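Local coordinates for separin (Saccharomyces cerevisiae, PDB 5U1T), which cleaves the Scc1 subunit of cohesin at the onset of anaphase as a caspase-like cysteine protease, held inactive by securin for most of the cell cycle, at residues 430-433 / 434-438; 468-471 / 472-476; 477-480 / 481-485. All coordinates share one frame; numbering follows the deposited sequence.

Contact 1 of 3, residues 430-433 / 434-438; sequences TSHR and TILKF
Leu436 lays its CD1 methyl over one face of the His432 imidazole, one helical turn earlier. CD1 sits 4.2 Å from the centroid of the His432 ring, 30° off the ring normal, an off-centre CH-pi contact displaced toward CD2 and NE2. The two side chains reach each other because CG of His432 stands anti to the backbone N (chi1 -164°), which brings the ring back toward the following turn although its CB points away from it. Beneath them the Leu436 N donates to His432 O at 3.0 Å. These are the opening turns of helix 431-444, one of the many helices of separase's helical region. Bonds from Ile435 N to Ser431 O (3.1 Å) and from Lys437 N to Arg433 O (2.9 Å) continue the alpha-helical pattern on both sides of the His432 pair. Ile435 touches Asn479 of helix 470-485. Thr434 and Phe438 instead face helices 408-425 and 448-458, while the extended Lys437 chain carries NZ to a salt bridge with Glu418 and a hydrogen bond with Ser392.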
ATOM      1  N   THR A 430     -24.609  31.372   3.025  1.00 87.16           N
ATOM      2  CA  THR A 430     -24.215  32.041   1.768  1.00 85.57           C
ATOM      3  C   THR A 430     -22.700  32.154   1.530  1.00 87.66           C
ATOM      4  O   THR A 430     -22.260  32.274   0.380  1.00 86.50           O
ATOM      5  CB  THR A 430     -24.783  33.504   1.682  1.00 88.46           C
ATOM      6  OG1 THR A 430     -25.093  33.816   0.322  1.00 92.51           O
ATOM      7  CG2 THR A 430     -23.769  34.551   2.200  1.00 79.18           C
ATOM      8  N   SER A 431     -21.904  32.120   2.600  1.00 88.70           N
ATOM      9  CA  SER A 431     -20.549  32.682   2.547  1.00 82.52           C
ATOM     10  C   SER A 431     -19.629  32.057   1.491  1.00 79.35           C
ATOM     11  O   SER A 431     -18.588  32.641   1.171  1.00 82.02           O
ATOM     12  CB  SER A 431     -19.873  32.599   3.934  1.00 80.63           C
ATOM     13  OG  SER A 431     -20.147  31.380   4.610  1.00 84.49           O
ATOM     14  N   HIS A 432     -19.992  30.897   0.947  1.00 80.30           N
ATOM     15  CA  HIS A 432     -19.195  30.329  -0.137  1.00 81.11           C
ATOM     16  C   HIS A 432     -19.198  31.358  -1.274  1.00 77.81           C
ATOM     17  O   HIS A 432     -18.147  31.649  -1.855  1.00 74.58           O
ATOM     18  CB  HIS A 432     -19.751  28.964  -0.591  1.00 84.98           C
ATOM     19  CG  HIS A 432     -18.798  28.144  -1.414  1.00 88.48           C
ATOM     20  ND1 HIS A 432     -17.508  27.855  -1.010  1.00 91.20           N
ATOM     21  CD2 HIS A 432     -18.961  27.519  -2.610  1.00 94.07           C
ATOM     22  CE1 HIS A 432     -16.918  27.095  -1.921  1.00 87.12           C
ATOM     23  NE2 HIS A 432     -17.775  26.878  -2.905  1.00 89.92           N
ATOM     24  N   ARG A 433     -20.373  31.932  -1.545  1.00 72.13           N
ATOM     25  CA  ARG A 433     -20.527  32.967  -2.567  1.00 71.96           C
ATOM     26  C   ARG A 433     -19.526  34.103  -2.392  1.00 71.25           C
ATOM     27  O   ARG A 433     -18.885  34.539  -3.348  1.00 70.20           O
ATOM     28  CB  ARG A 433     -21.932  33.566  -2.538  1.00 79.47           C
ATOM     29  CG  ARG A 433     -23.043  32.690  -3.041  1.00 86.22           C
ATOM     30  CD  ARG A 433     -24.369  33.464  -2.988  1.00 96.32           C
ATOM     31  NE  ARG A 433     -25.508  32.635  -3.399  1.00113.68           N
ATOM     32  CZ  ARG A 433     -26.750  33.090  -3.580  1.00111.31           C
ATOM     33  NH1 ARG A 433     -27.031  34.384  -3.388  1.00115.59           N
ATOM     34  NH2 ARG A 433     -27.710  32.246  -3.965  1.00104.65           N
ATOM     35  N   THR A 434     -19.407  34.590  -1.162  1.00 67.86           N
ATOM     36  CA  THR A 434     -18.531  35.711  -0.889  1.00 65.55           C
ATOM     37  C   THR A 434     -17.081  35.354  -1.164  1.00 67.91           C
ATOM     38  O   THR A 434     -16.370  36.105  -1.836  1.00 67.71           O
ATOM     39  CB  THR A 434     -18.669  36.191   0.564  1.00 68.10           C
ATOM     40  OG1 THR A 434     -20.011  36.653   0.782  1.00 73.32           O
ATOM     41  CG2 THR A 434     -17.695  37.322   0.844  1.00 56.02           C
ATOM     42  N   ILE A 435     -16.652  34.204  -0.656  1.00 67.97           N
ATOM     43  CA  ILE A 435     -15.267  33.787  -0.779  1.00 63.27           C
ATOM     44  C   ILE A 435     -14.906  33.677  -2.255  1.00 61.89           C
ATOM     45  O   ILE A 435     -13.812  34.064  -2.665  1.00 61.20           O
ATOM     46  CB  ILE A 435     -15.020  32.446  -0.030  1.00 65.22           C
ATOM     47  CG1 ILE A 435     -15.414  32.604   1.438  1.00 63.80           C
ATOM     48  CG2 ILE A 435     -13.567  32.014  -0.132  1.00 62.09           C
ATOM     49  CD1 ILE A 435     -15.025  31.460   2.308  1.00 65.60           C
ATOM     50  N   LEU A 436     -15.844  33.183  -3.057  1.00 63.83           N
ATOM     51  CA  LEU A 436     -15.603  33.029  -4.488  1.00 67.92           C
ATOM     52  C   LEU A 436     -15.584  34.391  -5.160  1.00 68.84           C
ATOM     53  O   LEU A 436     -14.840  34.597  -6.122  1.00 68.38           O
ATOM     54  CB  LEU A 436     -16.658  32.132  -5.137  1.00 70.36           C
ATOM     55  CG  LEU A 436     -16.660  30.655  -4.740  1.00 75.40           C
ATOM     56  CD1 LEU A 436     -17.795  29.920  -5.430  1.00 74.45           C
ATOM     57  CD2 LEU A 436     -15.327  30.018  -5.058  1.00 65.06           C
ATOM     58  N   LYS A 437     -16.405  35.317  -4.655  1.00 67.55           N
ATOM     59  CA  LYS A 437     -16.387  36.708  -5.125  1.00 66.54           C
ATOM     60  C   LYS A 437     -15.056  37.365  -4.814  1.00 60.23           C
ATOM     61  O   LYS A 437     -14.443  37.986  -5.679  1.00 57.40           O
ATOM     62  CB  LYS A 437     -17.513  37.532  -4.488  1.00 70.10           C
ATOM     63  CG  LYS A 437     -18.873  37.321  -5.103  1.00 70.55           C
ATOM     64  CD  LYS A 437     -19.840  38.371  -4.648  1.00 69.01           C
ATOM     65  CE  LYS A 437     -21.079  38.386  -5.522  1.00 77.43           C
ATOM     66  NZ  LYS A 437     -21.790  39.715  -5.448  1.00 84.26           N
ATOM     67  N   PHE A 438     -14.621  37.219  -3.565  1.00 58.96           N
ATOM     68  CA  PHE A 438     -13.401  37.847  -3.099  1.00 57.98           C
ATOM     69  C   PHE A 438     -12.209  37.247  -3.824  1.00 60.66           C
ATOM     70  O   PHE A 438     -11.185  37.905  -4.005  1.00 64.22           O
ATOM     71  CB  PHE A 438     -13.268  37.723  -1.578  1.00 56.66           C
ATOM     72  CG  PHE A 438     -13.674  38.993  -0.821  1.00 61.97           C
ATOM     73  CD1 PHE A 438     -12.743  39.995  -0.551  1.00 60.50           C
ATOM     74  CD2 PHE A 438     -14.976  39.180  -0.392  1.00 65.58           C
ATOM     75  CE1 PHE A 438     -13.102  41.143   0.139  1.00 63.04           C
ATOM     76  CE2 PHE A 438     -15.344  40.331   0.298  1.00 62.60           C
ATOM     77  CZ  PHE A 438     -14.405  41.314   0.562  1.00 63.29           C
TER

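Contact 2 of 3, residues 468-471 / 472-476; sequences DTLS and FVFDF
Thr469 OG1 accepts the backbone N-H of Phe472 at 2.9 Å, with an N-H...O angle of 152°, and is also hydrogen-bonded to Asn467 OD1. Thr469 is the N-cap of helix 470-485, and its hydroxyl takes up an amide that has no helical carbonyl a turn earlier to bind. The torsion explains the reach: with chi1 at 72°, OG1 is tucked between the backbone N and the carbonyl carbon of Thr469, facing the first turn. The Phe472 side chain runs at about a right angle to that of Thr469. Beyond the cap, regular bonds take over, from Phe474 N to Leu470 O and from Asp475 N to Ser471 O, both 3.1 Å.

The apolar side of the turn is made by Leu470 and Phe474, which lie alongside each other and point the same way. Leu470 CG meets the ring at Phe474 CD2 at 3.9 Å, and Leu470 O lies in the ring plane at the Phe474 edge. Both side chains pack on Ile528 of helix 523-533, and the Phe474 ring meets that of Phe603. Val473 turns to Ile502 of helix 501-509. The helix thus begins at the margin of the packed core, with Leu470, Val473 and Phe474 buried on the flanks that face the neighbouring helices, and the N-cap hydroxyl replaces the missing carbonyl, so the Phe472 N-H is not left without an acceptor where the helix starts.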
ATOM      1  N   ASP A 468     -21.237  29.651  16.219  1.00 61.95           N
ATOM      2  CA  ASP A 468     -20.544  28.986  17.316  1.00 70.42           C
ATOM      3  C   ASP A 468     -20.272  27.503  17.044  1.00 64.58           C
ATOM      4  O   ASP A 468     -20.330  26.675  17.954  1.00 58.82           O
ATOM      5  CB  ASP A 468     -21.349  29.141  18.608  1.00 67.03           C
ATOM      6  CG  ASP A 468     -22.777  28.697  18.446  1.00 69.01           C
ATOM      7  OD1 ASP A 468     -23.066  28.032  17.423  1.00 73.36           O
ATOM      8  OD2 ASP A 468     -23.615  29.018  19.326  1.00 73.37           O
ATOM      9  N   THR A 469     -19.975  27.187  15.790  1.00 59.64           N
ATOM     10  CA  THR A 469     -19.632  25.822  15.406  1.00 64.74           C
ATOM     11  C   THR A 469     -18.197  25.757  14.893  1.00 57.28           C
ATOM     12  O   THR A 469     -17.750  26.657  14.206  1.00 57.70           O
ATOM     13  CB  THR A 469     -20.582  25.282  14.314  1.00 64.58           C
ATOM     14  OG1 THR A 469     -20.297  25.933  13.064  1.00 59.28           O
ATOM     15  CG2 THR A 469     -22.030  25.516  14.703  1.00 54.57           C
ATOM     16  N   LEU A 470     -17.478  24.696  15.244  1.00 62.91           N
ATOM     17  CA  LEU A 470     -16.176  24.433  14.641  1.00 59.28           C
ATOM     18  C   LEU A 470     -16.326  24.172  13.139  1.00 56.49           C
ATOM     19  O   LEU A 470     -15.482  24.580  12.352  1.00 56.30           O
ATOM     20  CB  LEU A 470     -15.499  23.246  15.320  1.00 57.62           C
ATOM     21  CG  LEU A 470     -14.059  22.927  14.929  1.00 60.63           C
ATOM     22  CD1 LEU A 470     -13.117  23.955  15.498  1.00 56.61           C
ATOM     23  CD2 LEU A 470     -13.670  21.526  15.388  1.00 61.66           C
ATOM     24  N   SER A 471     -17.406  23.504  12.743  1.00 60.98           N
ATOM     25  CA  SER A 471     -17.624  23.201  11.333  1.00 53.56           C
ATOM     26  C   SER A 471     -17.666  24.454  10.470  1.00 55.11           C
ATOM     27  O   SER A 471     -17.039  24.483   9.416  1.00 57.42           O
ATOM     28  CB  SER A 471     -18.907  22.381  11.128  1.00 61.12           C
ATOM     29  OG  SER A 471     -19.975  22.810  11.964  1.00 65.80           O
ATOM     30  N   PHE A 472     -18.330  25.497  10.919  1.00 61.08           N
ATOM     31  CA  PHE A 472     -18.389  26.695  10.116  1.00 55.50           C
ATOM     32  C   PHE A 472     -17.065  27.411   9.965  1.00 52.82           C
ATOM     33  O   PHE A 472     -16.725  27.855   8.902  1.00 56.71           O
ATOM     34  CB  PHE A 472     -19.427  27.676  10.634  1.00 56.25           C
ATOM     35  CG  PHE A 472     -19.413  28.965   9.893  1.00 61.10           C
ATOM     36  CD1 PHE A 472     -20.030  29.072   8.684  1.00 64.91           C
ATOM     37  CD2 PHE A 472     -18.722  30.036  10.372  1.00 55.98           C
ATOM     38  CE1 PHE A 472     -19.983  30.235   7.971  1.00 59.23           C
ATOM     39  CE2 PHE A 472     -18.668  31.199   9.667  1.00 57.90           C
ATOM     40  CZ  PHE A 472     -19.302  31.300   8.466  1.00 56.88           C
ATOM     41  N   VAL A 473     -16.302  27.507  11.033  1.00 48.72           N
ATOM     42  CA  VAL A 473     -15.048  28.215  10.986  1.00 51.93           C
ATOM     43  C   VAL A 473     -13.987  27.483  10.207  1.00 55.62           C
ATOM     44  O   VAL A 473     -13.099  28.089   9.678  1.00 53.28           O
ATOM     45  CB  VAL A 473     -14.558  28.597  12.382  1.00 51.10           C
ATOM     46  CG1 VAL A 473     -14.457  27.389  13.260  1.00 55.45           C
ATOM     47  CG2 VAL A 473     -13.226  29.281  12.298  1.00 49.39           C
ATOM     48  N   PHE A 474     -14.079  26.174  10.144  1.00 55.47           N
ATOM     49  CA  PHE A 474     -13.142  25.408   9.375  1.00 58.53           C
ATOM     50  C   PHE A 474     -13.477  25.553   7.918  1.00 55.84           C
ATOM     51  O   PHE A 474     -12.637  25.755   7.089  1.00 50.82           O
ATOM     52  CB  PHE A 474     -13.224  23.958   9.774  1.00 56.46           C
ATOM     53  CG  PHE A 474     -11.985  23.461  10.383  1.00 55.40           C
ATOM     54  CD1 PHE A 474     -10.929  23.109   9.601  1.00 56.38           C
ATOM     55  CD2 PHE A 474     -11.861  23.404  11.727  1.00 52.09           C
ATOM     56  CE1 PHE A 474      -9.768  22.673  10.153  1.00 54.32           C
ATOM     57  CE2 PHE A 474     -10.706  22.971  12.296  1.00 58.14           C
ATOM     58  CZ  PHE A 474      -9.653  22.604  11.506  1.00 52.55           C
ATOM     59  N   ASP A 475     -14.752  25.463   7.636  1.00 55.35           N
ATOM     60  CA  ASP A 475     -15.291  25.599   6.316  1.00 55.53           C
ATOM     61  C   ASP A 475     -14.938  26.954   5.735  1.00 61.66           C
ATOM     62  O   ASP A 475     -14.545  27.047   4.597  1.00 62.51           O
ATOM     63  CB  ASP A 475     -16.790  25.444   6.445  1.00 62.66           C
ATOM     64  CG  ASP A 475     -17.479  25.384   5.154  1.00 65.20           C
ATOM     65  OD1 ASP A 475     -16.844  25.073   4.159  1.00 70.45           O
ATOM     66  OD2 ASP A 475     -18.679  25.641   5.130  1.00 77.58           O
ATOM     67  N   PHE A 476     -15.076  28.003   6.525  1.00 58.34           N
ATOM     68  CA  PHE A 476     -14.756  29.337   6.085  1.00 55.35           C
ATOM     69  C   PHE A 476     -13.279  29.553   5.877  1.00 54.33           C
ATOM     70  O   PHE A 476     -12.876  30.169   4.932  1.00 55.25           O
ATOM     71  CB  PHE A 476     -15.251  30.358   7.103  1.00 59.80           C
ATOM     72  CG  PHE A 476     -14.832  31.760   6.800  1.00 55.34           C
ATOM     73  CD1 PHE A 476     -13.621  32.223   7.204  1.00 55.24           C
ATOM     74  CD2 PHE A 476     -15.644  32.594   6.097  1.00 58.18           C
ATOM     75  CE1 PHE A 476     -13.220  33.490   6.909  1.00 54.84           C
ATOM     76  CE2 PHE A 476     -15.255  33.868   5.802  1.00 57.54           C
ATOM     77  CZ  PHE A 476     -14.038  34.313   6.205  1.00 56.74           C
TER

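Contact 3 of 3, residues 477-480 / 481-485; sequences CQNA and FIHCF
Asn479 and His483 lie side by side one turn apart, amide and imidazole planes only 5° from parallel. Asn479 OD1 is 3.7 Å from His483 NE2, and the polar ends bond elsewhere: Asn479 ND2 to Asp475 O, His483 ND1 to Glu439 OE1. Asn479 O lies in the His483 ring plane, at the edge, beside CD2. The His483 side chain also packs on Leu436 of helix 431-444. An alanine in place of His483 would probably leave Glu439 without this partner and open a gap beside the Asn479 amide and Leu436.

The close packing lies on the buried flank, where Cys477 and Phe485 meet helix 501-509 and Cys484 meets Ile442. Ile482, by contrast, is partly exposed and packs on an apolar side chain of another protein chain. The backbone changes pitch here. Ile482 N gives Gln478 O a nearly straight bond (2.9 Å, 175°), but Ala480 O takes its stronger bond from Phe485 N, at 2.8 Å, and only a weak one from Cys484 N. That five-residue spacing is a pi-type turn, closing helix 470-485. One carbonyl thus receives two amides, so the widened last turn holds the Phe485 N-H firmly and that of Cys484 only weakly.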
ATOM      1  N   CYS A 477     -12.463  29.030   6.767  1.00 52.52           N
ATOM      2  CA  CYS A 477     -11.040  29.233   6.674  1.00 57.68           C
ATOM      3  C   CYS A 477     -10.343  28.438   5.616  1.00 58.88           C
ATOM      4  O   CYS A 477      -9.381  28.892   5.055  1.00 50.27           O
ATOM      5  CB  CYS A 477     -10.389  28.946   8.004  1.00 55.29           C
ATOM      6  SG  CYS A 477     -10.586  30.259   9.189  1.00 61.49           S
ATOM      7  N   GLN A 478     -10.828  27.243   5.352  1.00 57.98           N
ATOM      8  CA  GLN A 478     -10.194  26.421   4.356  1.00 62.83           C
ATOM      9  C   GLN A 478     -10.491  26.934   2.990  1.00 60.95           C
ATOM     10  O   GLN A 478      -9.633  26.957   2.148  1.00 56.19           O
ATOM     11  CB  GLN A 478     -10.593  24.976   4.497  1.00 64.94           C
ATOM     12  CG  GLN A 478      -9.431  24.121   4.923  1.00 64.56           C
ATOM     13  CD  GLN A 478      -9.877  22.898   5.630  1.00 67.33           C
ATOM     14  OE1 GLN A 478     -10.858  22.290   5.252  1.00 74.58           O
ATOM     15  NE2 GLN A 478      -9.172  22.533   6.666  1.00 62.96           N
ATOM     16  N   ASN A 479     -11.718  27.352   2.777  1.00 59.99           N
ATOM     17  CA  ASN A 479     -12.076  27.925   1.492  1.00 62.71           C
ATOM     18  C   ASN A 479     -11.371  29.250   1.225  1.00 64.86           C
ATOM     19  O   ASN A 479     -10.999  29.540   0.082  1.00 63.82           O
ATOM     20  CB  ASN A 479     -13.575  28.109   1.402  1.00 65.63           C
ATOM     21  CG  ASN A 479     -14.263  26.859   0.958  1.00 71.24           C
ATOM     22  OD1 ASN A 479     -14.622  26.724  -0.207  1.00 80.77           O
ATOM     23  ND2 ASN A 479     -14.421  25.909   1.871  1.00 72.88           N
ATOM     24  N   ALA A 480     -11.186  30.052   2.275  1.00 63.95           N
ATOM     25  CA  ALA A 480     -10.472  31.322   2.149  1.00 62.26           C
ATOM     26  C   ALA A 480      -9.022  31.025   1.809  1.00 59.89           C
ATOM     27  O   ALA A 480      -8.340  31.806   1.147  1.00 56.09           O
ATOM     28  CB  ALA A 480     -10.570  32.142   3.441  1.00 58.54           C
ATOM     29  N   PHE A 481      -8.557  29.877   2.275  1.00 62.01           N
ATOM     30  CA  PHE A 481      -7.197  29.457   1.994  1.00 63.94           C
ATOM     31  C   PHE A 481      -7.035  29.012   0.546  1.00 62.88           C
ATOM     32  O   PHE A 481      -6.182  29.529  -0.183  1.00 59.60           O
ATOM     33  CB  PHE A 481      -6.792  28.330   2.911  1.00 58.97           C
ATOM     34  CG  PHE A 481      -5.387  27.889   2.710  1.00 60.92           C
ATOM     35  CD1 PHE A 481      -5.085  26.899   1.783  1.00 56.78           C
ATOM     36  CD2 PHE A 481      -4.363  28.464   3.440  1.00 54.83           C
ATOM     37  CE1 PHE A 481      -3.802  26.496   1.590  1.00 54.41           C
ATOM     38  CE2 PHE A 481      -3.064  28.045   3.249  1.00 63.67           C
ATOM     39  CZ  PHE A 481      -2.788  27.055   2.317  1.00 59.66           C
ATOM     40  N   ILE A 482      -7.834  28.031   0.150  1.00 57.98           N
ATOM     41  CA  ILE A 482      -7.803  27.535  -1.212  1.00 58.32           C
ATOM     42  C   ILE A 482      -8.048  28.638  -2.241  1.00 62.96           C
ATOM     43  O   ILE A 482      -7.274  28.779  -3.182  1.00 69.35           O
ATOM     44  CB  ILE A 482      -8.836  26.423  -1.417  1.00 62.40           C
ATOM     45  CG1 ILE A 482      -8.363  25.144  -0.735  1.00 64.26           C
ATOM     46  CG2 ILE A 482      -9.052  26.164  -2.885  1.00 63.55           C
ATOM     47  CD1 ILE A 482      -9.485  24.212  -0.332  1.00 56.45           C
ATOM     48  N   HIS A 483      -9.101  29.431  -2.078  1.00 64.22           N
ATOM     49  CA  HIS A 483      -9.506  30.319  -3.168  1.00 66.54           C
ATOM     50  C   HIS A 483      -8.882  31.715  -3.139  1.00 64.70           C
ATOM     51  O   HIS A 483      -8.938  32.432  -4.143  1.00 68.41           O
ATOM     52  CB  HIS A 483     -11.025  30.475  -3.186  1.00 65.66           C
ATOM     53  CG  HIS A 483     -11.762  29.194  -3.419  1.00 70.69           C
ATOM     54  ND1 HIS A 483     -12.339  28.875  -4.632  1.00 75.69           N
ATOM     55  CD2 HIS A 483     -12.028  28.152  -2.595  1.00 69.84           C
ATOM     56  CE1 HIS A 483     -12.925  27.695  -4.543  1.00 69.55           C
ATOM     57  NE2 HIS A 483     -12.750  27.234  -3.317  1.00 70.39           N
ATOM     58  N   CYS A 484      -8.311  32.103  -1.999  1.00 63.56           N
ATOM     59  CA  CYS A 484      -7.897  33.487  -1.786  1.00 59.46           C
ATOM     60  C   CYS A 484      -6.480  33.631  -1.256  1.00 61.62           C
ATOM     61  O   CYS A 484      -5.678  34.348  -1.850  1.00 64.24           O
ATOM     62  CB  CYS A 484      -8.865  34.188  -0.831  1.00 57.30           C
ATOM     63  SG  CYS A 484     -10.524  34.469  -1.505  1.00 63.70           S
ATOM     64  N   PHE A 485      -6.173  32.968  -0.145  1.00 59.12           N
ATOM     65  CA  PHE A 485      -4.876  33.118   0.513  1.00 52.77           C
ATOM     66  C   PHE A 485      -3.724  32.728  -0.395  1.00 53.19           C
ATOM     67  O   PHE A 485      -2.705  33.399  -0.433  1.00 56.84           O
ATOM     68  CB  PHE A 485      -4.839  32.290   1.793  1.00 58.09           C
ATOM     69  CG  PHE A 485      -3.520  32.306   2.492  1.00 54.33           C
ATOM     70  CD1 PHE A 485      -3.156  33.369   3.284  1.00 51.59           C
ATOM     71  CD2 PHE A 485      -2.647  31.233   2.377  1.00 60.42           C
ATOM     72  CE1 PHE A 485      -1.944  33.379   3.936  1.00 52.59           C
ATOM     73  CE2 PHE A 485      -1.433  31.228   3.028  1.00 55.78           C
ATOM     74  CZ  PHE A 485      -1.073  32.308   3.803  1.00 56.63           C
TER

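In the fold
Followed from the N terminus, the three contacts come in series and none nests in or crosses another; each spans neighbouring turns of a helix and closes no long loop. Contact 1 opens helix 431-444. After helix 448-458, contact 2 starts helix 470-485 and contact 3, directly continuous with it, ends that helix. The two helices then pack together: Ser431 and Ile435 of contact 1 lie against Phe472 and Phe476 of contact 2, about 15 Å between centres, while His432 and Leu436 meet Asn479 and His483 of contact 3, whose centre is about 10 Å away. Together they join helices 408-425 and 448-458 on one side to 501-509 and 523-533 on the other.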